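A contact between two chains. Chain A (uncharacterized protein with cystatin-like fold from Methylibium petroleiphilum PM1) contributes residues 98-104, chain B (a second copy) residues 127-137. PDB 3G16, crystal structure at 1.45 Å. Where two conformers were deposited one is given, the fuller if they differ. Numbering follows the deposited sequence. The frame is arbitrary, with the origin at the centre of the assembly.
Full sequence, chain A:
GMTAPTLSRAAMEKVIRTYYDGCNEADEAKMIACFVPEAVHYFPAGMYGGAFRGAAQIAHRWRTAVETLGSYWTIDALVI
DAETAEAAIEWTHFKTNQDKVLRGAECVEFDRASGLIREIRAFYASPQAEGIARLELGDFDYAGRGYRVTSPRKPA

Chain A (98-104) QDKVLRG
Chain B 127-137: PQAEGIARLEL

Strand 100-104 of chain A pairs in parallel with the short strand 134-135 of chain B. The register sets Lys100(A) beside Ala133(B), Val101(A) beside Arg134(B), Leu102(A) beside Leu135(B) and Arg103(A) beside Glu136(B). The bridged CA atoms of Val101(A) and Arg134(B) lie 4.8 Å apart, as do those of Leu102(A) and Leu135(B). Phi/psi is extended through the chain A strand, from -126/151 at Lys100(A) to -108/157 at Arg103(A). Arg134(B) and Leu135(B) are at -127/110 and -105/100.

Three backbone hydrogen bonds fix the pairing. Val101(A) N donates to Ala133(B) O (2.8 Å, 166°). Leu135(B) N donates to Val101(A) O (2.9 Å, 176°). Arg103(A) N donates to Leu135(B) O (2.9 Å, 163°). Val101(A) thus uses both its N and its O, and so does Leu135(B). Val101(A) O and Ala133(B) O, both acceptors, stand 3.5 Å apart. Lys100(A) CA makes a CA-H...O contact with Ala133(B) O at 3.2 Å.

Upstream, a type II turn runs from Ala129(B) to Ile132(B), with Gly131(B) at 73/15. Water 1 links it to chain A. Water 1 accepts from Lys100(A) NZ (2.8 Å) and donates to Ala129(B) O and Ile132(B) O, each 2.7 Å from it. Lys100(A) is m, t, p, t, and its CE lies 3.4 Å from Ile132(B) O.

Val101(A) (t) and Arg134(B) share one face of the sheet. Val101(A) CG2 sits over a face of the Arg134(B) guanidinium, 3.5 Å from NH1. Leu102(A) (t, p) and Leu135(B) (m, t) share the other face. Leu102(A) CD1 packs 3.7 Å from Leu135(B) CB, and Leu102(A) CD2 is 3.2 Å from Gln128(B) NE2.

The charged end centres on Glu136(B), chi1 p and chi2 t. Arg103(A) (m, t, t, chi4 -107°) forms a salt bridge to it. Arg103(A) NE donates to Glu136(B) OE1 (2.9 Å, 164°), and Arg103(A) NH2 donates to the same OE1 (3.3 Å, 138°). Arg134(B) (m, t, p, chi4 90°) bridges to the same carboxylate within its own chain. Arg134(B) NE donates to Glu136(B) OE2 (3.1 Å) and Arg134(B) NH2 to Glu136(B) OE1 (3.2 Å). The shared carboxylate offsets the like charges of Arg103(A) NH2 and Arg134(B) NH2, two donors 3.3 Å apart and not hydrogen-bonded. Water 3 accepts from Arg103(A) NH2 (3.3 Å) and, weakly, from Arg134(B) NH2 (2.8 Å). Arg103(A) NH1 and Arg134(B) NH1 are satisfied elsewhere in the structure.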

# COMPACT_ATOMS: atom_id res chain seq x y z
N GLN A 98 3.41 -9.77 21.92
CA GLN A 98 3.55 -11.06 21.21
C GLN A 98 4.93 -11.21 20.58
O GLN A 98 5.24 -12.27 19.98
CB GLN A 98 2.52 -11.18 20.10
CG GLN A 98 1.10 -11.22 20.62
CD GLN A 98 0.10 -11.31 19.51
OE1 GLN A 98 0.32 -10.83 18.39
NE2 GLN A 98 -1.06 -11.91 19.83
N ASP A 99 5.76 -10.18 20.67
CA ASP A 99 7.04 -10.12 20.03
C ASP A 99 6.89 -10.41 18.52
O ASP A 99 7.66 -11.18 17.94
CB ASP A 99 8.04 -11.10 20.67
CG ASP A 99 9.49 -10.76 20.31
OD1 ASP A 99 9.79 -9.56 20.12
OD2 ASP A 99 10.31 -11.71 20.26
N LYS A 100 5.91 -9.76 17.91
CA LYS A 100 5.67 -9.90 16.47
C LYS A 100 5.66 -8.54 15.82
O LYS A 100 5.39 -7.50 16.47
CB LYS A 100 4.35 -10.59 16.17
CG LYS A 100 4.38 -12.01 16.70
CD LYS A 100 3.12 -12.77 16.51
CE LYS A 100 3.01 -13.30 15.14
NZ LYS A 100 2.17 -14.54 15.18
N VAL A 101 6.06 -8.53 14.57
CA VAL A 101 6.13 -7.33 13.76
C VAL A 101 5.37 -7.56 12.46
O VAL A 101 5.53 -8.61 11.81
CB VAL A 101 7.58 -6.97 13.40
CG1 VAL A 101 7.64 -5.72 12.55
CG2 VAL A 101 8.42 -6.80 14.68
N LEU A 102 4.47 -6.65 12.13
CA LEU A 102 3.73 -6.70 10.87
C LEU A 102 3.94 -5.36 10.18
O LEU A 102 3.65 -4.33 10.76
CB LEU A 102 2.24 -6.92 11.10
CG LEU A 102 1.28 -6.82 9.89
CD1 LEU A 102 1.66 -7.85 8.79
CD2 LEU A 102 -0.18 -6.95 10.34
N ARG A 103 4.49 -5.36 8.97
CA ARG A 103 4.63 -4.14 8.19
C ARG A 103 3.64 -4.16 7.03
O ARG A 103 3.18 -5.19 6.59
CB ARG A 103 6.05 -4.01 7.69
CG ARG A 103 7.05 -4.05 8.85
CD ARG A 103 8.36 -3.52 8.41
NE ARG A 103 9.52 -3.87 9.25
CZ ARG A 103 10.18 -3.05 10.07
NH1 ARG A 103 9.78 -1.82 10.30
NH2 ARG A 103 11.29 -3.48 10.65
N GLY A 104 3.31 -2.99 6.54
CA GLY A 104 2.37 -2.85 5.45
C GLY A 104 2.31 -1.47 4.88
O GLY A 104 3.12 -0.61 5.22
N PRO B 127 -3.92 -12.02 4.11
CA PRO B 127 -3.92 -12.00 5.57
C PRO B 127 -2.54 -12.34 6.16
O PRO B 127 -1.70 -12.93 5.51
CB PRO B 127 -4.99 -13.02 5.93
CG PRO B 127 -5.03 -13.96 4.85
CD PRO B 127 -4.71 -13.14 3.59
N GLN B 128 -2.30 -11.88 7.38
CA GLN B 128 -1.08 -12.17 8.11
C GLN B 128 -0.89 -13.66 8.16
O GLN B 128 -1.78 -14.38 8.57
CB GLN B 128 -1.25 -11.68 9.54
CG GLN B 128 -1.49 -10.25 9.70
CD GLN B 128 -1.70 -9.88 11.17
OE1 GLN B 128 -1.12 -10.49 12.07
NE2 GLN B 128 -2.52 -8.84 11.41
N ALA B 129 0.29 -14.13 7.77
CA ALA B 129 0.61 -15.57 7.79
C ALA B 129 0.76 -16.01 9.23
O ALA B 129 1.43 -15.36 10.00
CB ALA B 129 1.89 -15.84 7.02
N GLU B 130 0.15 -17.13 9.57
CA GLU B 130 0.23 -17.61 10.94
C GLU B 130 1.62 -18.13 11.25
O GLU B 130 2.32 -18.68 10.39
CB GLU B 130 -0.85 -18.68 11.20
CG GLU B 130 -2.28 -18.07 11.31
N GLY B 131 2.03 -17.90 12.49
CA GLY B 131 3.30 -18.42 13.01
C GLY B 131 4.59 -17.77 12.51
O GLY B 131 5.67 -18.35 12.66
N ILE B 132 4.47 -16.60 11.89
CA ILE B 132 5.61 -15.89 11.37
C ILE B 132 5.82 -14.65 12.25
O ILE B 132 4.95 -13.80 12.35
CB ILE B 132 5.40 -15.45 9.92
CG1 ILE B 132 5.08 -16.66 9.00
CG2 ILE B 132 6.61 -14.68 9.42
CD1 ILE B 132 6.17 -17.66 8.98
N ALA B 133 6.99 -14.55 12.86
CA ALA B 133 7.23 -13.47 13.82
C ALA B 133 7.38 -12.10 13.17
O ALA B 133 6.99 -11.10 13.77
CB ALA B 133 8.49 -13.78 14.65
N ARG B 134 7.99 -12.06 11.99
CA ARG B 134 8.26 -10.80 11.31
C ARG B 134 7.70 -10.86 9.89
O ARG B 134 8.19 -11.60 9.05
CB ARG B 134 9.77 -10.47 11.29
CG ARG B 134 10.47 -10.50 12.65
CD ARG B 134 11.90 -9.89 12.60
NE ARG B 134 11.89 -8.48 12.21
CZ ARG B 134 11.81 -7.43 13.02
NH1 ARG B 134 11.80 -7.56 14.35
NH2 ARG B 134 11.77 -6.21 12.47
N LEU B 135 6.65 -10.10 9.64
CA LEU B 135 6.04 -10.05 8.33
C LEU B 135 6.46 -8.73 7.73
O LEU B 135 5.92 -7.68 8.07
CB LEU B 135 4.52 -10.18 8.47
CG LEU B 135 4.04 -11.61 8.79
CD1 LEU B 135 2.59 -11.61 9.21
CD2 LEU B 135 4.29 -12.58 7.65
N GLU B 136 7.47 -8.74 6.86
CA GLU B 136 8.06 -7.54 6.33
C GLU B 136 8.61 -7.86 4.95
O GLU B 136 8.54 -9.01 4.51
CB GLU B 136 9.13 -6.99 7.29
CG GLU B 136 10.25 -7.96 7.66
CD GLU B 136 11.09 -7.49 8.80
OE1 GLU B 136 10.83 -6.47 9.44
OE2 GLU B 136 12.09 -8.17 9.11
N LEU B 137 9.14 -6.87 4.27
CA LEU B 137 9.67 -7.11 2.92
C LEU B 137 10.94 -7.98 2.95
O LEU B 137 11.80 -7.82 3.79
CB LEU B 137 10.01 -5.79 2.26
CG LEU B 137 8.85 -4.82 2.07
CD1 LEU B 137 9.40 -3.44 1.77
CD2 LEU B 137 7.92 -5.32 1.00
O HOH W 1 2.27 -14.29 12.35
O HOH W 2 4.11 -11.04 12.56
O HOH W 3 13.52 -5.86 10.32